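Local coordinates for protein CRISPR-associated endonuclease Cas1 (Thermotoga maritima, PDB 4XTK) that probably acts as a metal-dependent double-stranded DNA endonuclease of the CRISPR adaptive immune system, working as a homodimer that assembles with Cas2, at residues V39-F48 with F60-F71. Numbering follows the deposited sequence.
Sequences VENVMDIKVF and FLSQKRIPIHFF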
loop_
_atom_site.group_PDB
_atom_site.type_symbol
_atom_site.label_atom_id
_atom_site.label_comp_id
_atom_site.label_asym_id
_atom_site.label_seq_id
_atom_site.Cartn_x
_atom_site.Cartn_y
_atom_site.Cartn_z
ATOM N N VAL E 39 24.307 -1.497 1.291
ATOM C CA VAL E 39 23.102 -0.772 0.912
ATOM C C VAL E 39 23.231 0.025 -0.388
ATOM O O VAL E 39 22.228 0.472 -0.946
ATOM C CB VAL E 39 22.679 0.196 2.035
ATOM C CG1 VAL E 39 22.304 -0.579 3.280
ATOM C CG2 VAL E 39 23.804 1.183 2.338
ATOM N N GLU E 40 24.460 0.175 -0.876
ATOM C CA GLU E 40 24.768 1.169 -1.908
ATOM C C GLU E 40 23.957 1.032 -3.198
ATOM O O GLU E 40 23.572 2.036 -3.802
ATOM C CB GLU E 40 26.260 1.129 -2.240
ATOM C CG GLU E 40 26.991 2.417 -1.882
ATOM C CD GLU E 40 26.793 3.506 -2.923
ATOM O OE1 GLU E 40 27.174 3.289 -4.092
ATOM O OE2 GLU E 40 26.250 4.577 -2.573
ATOM N N ASN E 41 23.746 -0.199 -3.645
ATOM C CA ASN E 41 22.896 -0.453 -4.803
ATOM C C ASN E 41 21.475 -0.913 -4.459
ATOM O O ASN E 41 20.728 -1.320 -5.341
ATOM C CB ASN E 41 23.543 -1.473 -5.729
ATOM C CG ASN E 41 23.252 -1.186 -7.180
ATOM O OD1 ASN E 41 23.148 -0.027 -7.580
ATOM N ND2 ASN E 41 23.103 -2.234 -7.978
ATOM N N VAL E 42 21.121 -0.904 -3.180
ATOM C CA VAL E 42 19.835 -1.444 -2.755
ATOM C C VAL E 42 18.712 -0.417 -2.742
ATOM O O VAL E 42 18.805 0.602 -2.058
ATOM C CB VAL E 42 19.941 -2.050 -1.350
ATOM C CG1 VAL E 42 18.582 -2.583 -0.895
ATOM C CG2 VAL E 42 20.992 -3.137 -1.340
ATOM N N MET E 43 17.663 -0.658 -3.522
ATOM C CA MET E 43 16.475 0.192 -3.434
ATOM C C MET E 43 15.487 -0.223 -2.348
ATOM O O MET E 43 14.777 0.621 -1.821
ATOM C CB MET E 43 15.764 0.276 -4.780
ATOM C CG MET E 43 15.173 -1.005 -5.291
ATOM S SD MET E 43 14.154 -0.592 -6.709
ATOM C CE MET E 43 12.919 0.448 -5.930
ATOM N N ASP E 44 15.409 -1.511 -2.025
ATOM C CA ASP E 44 14.516 -1.941 -0.952
ATOM C C ASP E 44 14.880 -3.304 -0.366
ATOM O O ASP E 44 15.619 -4.079 -0.974
ATOM C CB ASP E 44 13.071 -1.974 -1.447
ATOM C CG ASP E 44 12.830 -3.070 -2.452
ATOM O OD1 ASP E 44 13.619 -3.181 -3.414
ATOM O OD2 ASP E 44 11.858 -3.830 -2.273
ATOM N N ILE E 45 14.340 -3.589 0.817
ATOM C CA ILE E 45 14.565 -4.864 1.486
ATOM C C ILE E 45 13.260 -5.616 1.763
ATOM O O ILE E 45 12.313 -5.055 2.310
ATOM C CB ILE E 45 15.313 -4.662 2.815
ATOM C CG1 ILE E 45 16.652 -3.960 2.571
ATOM C CG2 ILE E 45 15.536 -5.994 3.512
ATOM C CD1 ILE E 45 17.288 -3.413 3.829
ATOM N N LYS E 46 13.220 -6.891 1.388
ATOM C CA LYS E 46 12.070 -7.750 1.664
ATOM C C LYS E 46 12.402 -8.832 2.703
ATOM O O LYS E 46 13.211 -9.726 2.449
ATOM C CB LYS E 46 11.575 -8.407 0.375
ATOM C CG LYS E 46 11.056 -7.440 -0.686
ATOM C CD LYS E 46 10.814 -8.194 -1.989
ATOM C CE LYS E 46 10.486 -7.287 -3.169
ATOM N NZ LYS E 46 9.812 -6.021 -2.770
ATOM N N VAL E 47 11.747 -8.756 3.858
ATOM C CA VAL E 47 12.028 -9.641 4.985
ATOM C C VAL E 47 11.017 -10.777 5.126
ATOM O O VAL E 47 9.855 -10.544 5.447
ATOM C CB VAL E 47 12.044 -8.849 6.304
ATOM C CG1 VAL E 47 12.227 -9.789 7.487
ATOM C CG2 VAL E 47 13.126 -7.805 6.270
ATOM N N PHE E 48 11.446 -12.001 4.846
ATOM C CA PHE E 48 10.597 -13.166 5.069
ATOM C C PHE E 48 10.857 -13.917 6.380
ATOM O O PHE E 48 10.074 -14.785 6.779
ATOM C CB PHE E 48 10.743 -14.126 3.896
ATOM C CG PHE E 48 10.256 -13.561 2.603
ATOM C CD1 PHE E 48 11.079 -12.772 1.827
ATOM C CD2 PHE E 48 8.971 -13.812 2.168
ATOM C CE1 PHE E 48 10.637 -12.254 0.640
ATOM C CE2 PHE E 48 8.520 -13.296 0.978
ATOM C CZ PHE E 48 9.356 -12.513 0.213
ATOM N N PHE E 60 18.337 4.505 10.117
ATOM C CA PHE E 60 19.394 4.295 9.136
ATOM C C PHE E 60 18.814 4.092 7.741
ATOM O O PHE E 60 19.201 4.776 6.795
ATOM C CB PHE E 60 20.260 3.098 9.526
ATOM C CG PHE E 60 21.369 2.816 8.557
ATOM C CD1 PHE E 60 22.517 3.581 8.558
ATOM C CD2 PHE E 60 21.257 1.789 7.633
ATOM C CE1 PHE E 60 23.536 3.321 7.668
ATOM C CE2 PHE E 60 22.274 1.527 6.738
ATOM C CZ PHE E 60 23.412 2.294 6.759
ATOM N N LEU E 61 17.881 3.151 7.624
ATOM C CA LEU E 61 17.172 2.916 6.369
ATOM C C LEU E 61 16.513 4.190 5.860
ATOM O O LEU E 61 16.513 4.466 4.661
ATOM C CB LEU E 61 16.115 1.826 6.538
ATOM C CG LEU E 61 16.594 0.386 6.720
ATOM C CD1 LEU E 61 15.404 -0.549 6.645
ATOM C CD2 LEU E 61 17.632 0.024 5.680
ATOM N N SER E 62 15.956 4.963 6.784
ATOM C CA SER E 62 15.319 6.225 6.448
ATOM C C SER E 62 16.331 7.204 5.857
ATOM O O SER E 62 16.032 7.903 4.891
ATOM C CB SER E 62 14.650 6.822 7.685
ATOM O OG SER E 62 13.941 8.007 7.369
ATOM N N GLN E 63 17.529 7.244 6.439
ATOM C CA GLN E 63 18.605 8.100 5.946
ATOM C C GLN E 63 19.086 7.649 4.570
ATOM O O GLN E 63 19.488 8.463 3.746
ATOM C CB GLN E 63 19.782 8.111 6.929
ATOM C CG GLN E 63 19.513 8.835 8.246
ATOM C CD GLN E 63 20.606 8.605 9.284
ATOM O OE1 GLN E 63 21.572 7.886 9.037
ATOM N NE2 GLN E 63 20.446 9.209 10.457
ATOM N N LYS E 64 19.044 6.343 4.330
ATOM C CA LYS E 64 19.457 5.780 3.050
ATOM C C LYS E 64 18.282 5.711 2.077
ATOM O O LYS E 64 18.430 5.268 0.935
ATOM C CB LYS E 64 20.058 4.386 3.249
ATOM C CG LYS E 64 21.314 4.360 4.105
ATOM C CD LYS E 64 22.492 4.995 3.383
ATOM C CE LYS E 64 23.774 4.885 4.201
ATOM N NZ LYS E 64 24.968 5.392 3.460
ATOM N N ARG E 65 17.115 6.142 2.551
ATOM C CA ARG E 65 15.907 6.211 1.738
ATOM C C ARG E 65 15.540 4.828 1.192
ATOM O O ARG E 65 15.089 4.684 0.052
ATOM C CB ARG E 65 16.095 7.239 0.622
ATOM C CG ARG E 65 16.360 8.636 1.185
ATOM C CD ARG E 65 16.686 9.691 0.135
ATOM N NE ARG E 65 16.798 11.006 0.768
ATOM C CZ ARG E 65 17.051 12.142 0.124
ATOM N NH1 ARG E 65 17.222 12.146 -1.191
ATOM N NH2 ARG E 65 17.132 13.280 0.798
ATOM N N ILE E 66 15.732 3.821 2.040
ATOM C CA ILE E 66 15.448 2.429 1.712
ATOM C C ILE E 66 14.266 1.899 2.505
ATOM O O ILE E 66 14.362 1.723 3.722
ATOM C CB ILE E 66 16.657 1.523 2.006
ATOM C CG1 ILE E 66 17.862 1.935 1.159
ATOM C CG2 ILE E 66 16.292 0.063 1.800
ATOM C CD1 ILE E 66 19.132 1.216 1.529
ATOM N N PRO E 67 13.146 1.625 1.824
ATOM C CA PRO E 67 12.021 1.028 2.537
ATOM C C PRO E 67 12.257 -0.451 2.766
ATOM O O PRO E 67 13.044 -1.082 2.052
ATOM C CB PRO E 67 10.835 1.269 1.597
ATOM C CG PRO E 67 11.429 1.585 0.261
ATOM C CD PRO E 67 12.925 1.630 0.375
ATOM N N ILE E 68 11.593 -0.997 3.774
ATOM C CA ILE E 68 11.723 -2.412 4.073
ATOM C C ILE E 68 10.330 -3.029 4.131
ATOM O O ILE E 68 9.455 -2.563 4.869
ATOM C CB ILE E 68 12.516 -2.642 5.388
ATOM C CG1 ILE E 68 12.557 -4.119 5.762
ATOM C CG2 ILE E 68 11.949 -1.825 6.542
ATOM C CD1 ILE E 68 13.521 -4.391 6.889
ATOM N N HIS E 69 10.126 -4.053 3.305
ATOM C CA HIS E 69 8.845 -4.752 3.216
ATOM C C HIS E 69 8.847 -6.011 4.080
ATOM O O HIS E 69 9.836 -6.744 4.122
ATOM C CB HIS E 69 8.528 -5.131 1.769
ATOM C CG HIS E 69 8.632 -3.995 0.801
ATOM N ND1 HIS E 69 7.712 -2.970 0.757
ATOM C CD2 HIS E 69 9.534 -3.735 -0.174
ATOM C CE1 HIS E 69 8.052 -2.118 -0.195
ATOM N NE2 HIS E 69 9.151 -2.560 -0.777
ATOM N N PHE E 70 7.731 -6.268 4.753
ATOM C CA PHE E 70 7.632 -7.415 5.645
ATOM C C PHE E 70 6.629 -8.454 5.137
ATOM O O PHE E 70 5.530 -8.111 4.695
ATOM C CB PHE E 70 7.253 -6.951 7.059
ATOM C CG PHE E 70 8.302 -6.102 7.718
ATOM C CD1 PHE E 70 9.341 -6.688 8.422
ATOM C CD2 PHE E 70 8.257 -4.720 7.627
ATOM C CE1 PHE E 70 10.308 -5.910 9.028
ATOM C CE2 PHE E 70 9.224 -3.937 8.231
ATOM C CZ PHE E 70 10.249 -4.531 8.930
ATOM N N PHE E 71 7.023 -9.723 5.204
ATOM C CA PHE E 71 6.163 -10.837 4.803
ATOM C C PHE E 71 6.129 -11.911 5.894
ATOM O O PHE E 71 7.102 -12.098 6.620
ATOM C CB PHE E 71 6.645 -11.442 3.482
ATOM C CG PHE E 71 6.703 -10.457 2.350
ATOM C CD1 PHE E 71 7.812 -9.642 2.179
ATOM C CD2 PHE E 71 5.654 -10.350 1.451
ATOM C CE1 PHE E 71 7.867 -8.732 1.143
ATOM C CE2 PHE E 71 5.703 -9.445 0.412
ATOM C CZ PHE E 71 6.812 -8.637 0.255
#
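I66 fills the apolar centre: its CD1 lies 3.7 Å from V39 CB, while its CG2, anti to the backbone N, turns to I45 CG1 and CD1 and to V42 CG1. The CD1 tip of I45 also reaches L61 CD2 at 3.9 Å; V39 CG1 meets the F60 ring at its edge. Further along, V47 CG2 touches I68 CD1, and V47 CB approaches F70 CD1, on the same sheet face as I45. Helix 55-63 ends in a Schellman motif at R65, whose positive phi turns the chain toward strand 68-71. This strand runs parallel to 44-47, their axes 15° apart, and the two are the inner strands of a four-stranded mixed sheet in the N-terminal β-domain of Cas1. Their ladder is I45 N to P67 O, H69 N to I45 O, V47 N to H69 O (2.8 Å, 176° at the hydrogen) and F71 N to V47 O. At the end of the ladder, F48 and F71 form an offset stack, centroids 4.6 Å apart and planes at 11°; F14 stacks on F48 too. On the face that carries K46 and H69, opposite I45 and V47, K46 NZ forms a salt bridge with D44 OD2 at 3.0 Å, and this oxygen lies in the plane of the H69 ring, at its edge, 3.1 Å from H69 CD2. H69 ND1 hydrogen-bonds T80 OG1, and D44 OD1 bonds S10 OG, tying this polar edge to both flanking strands.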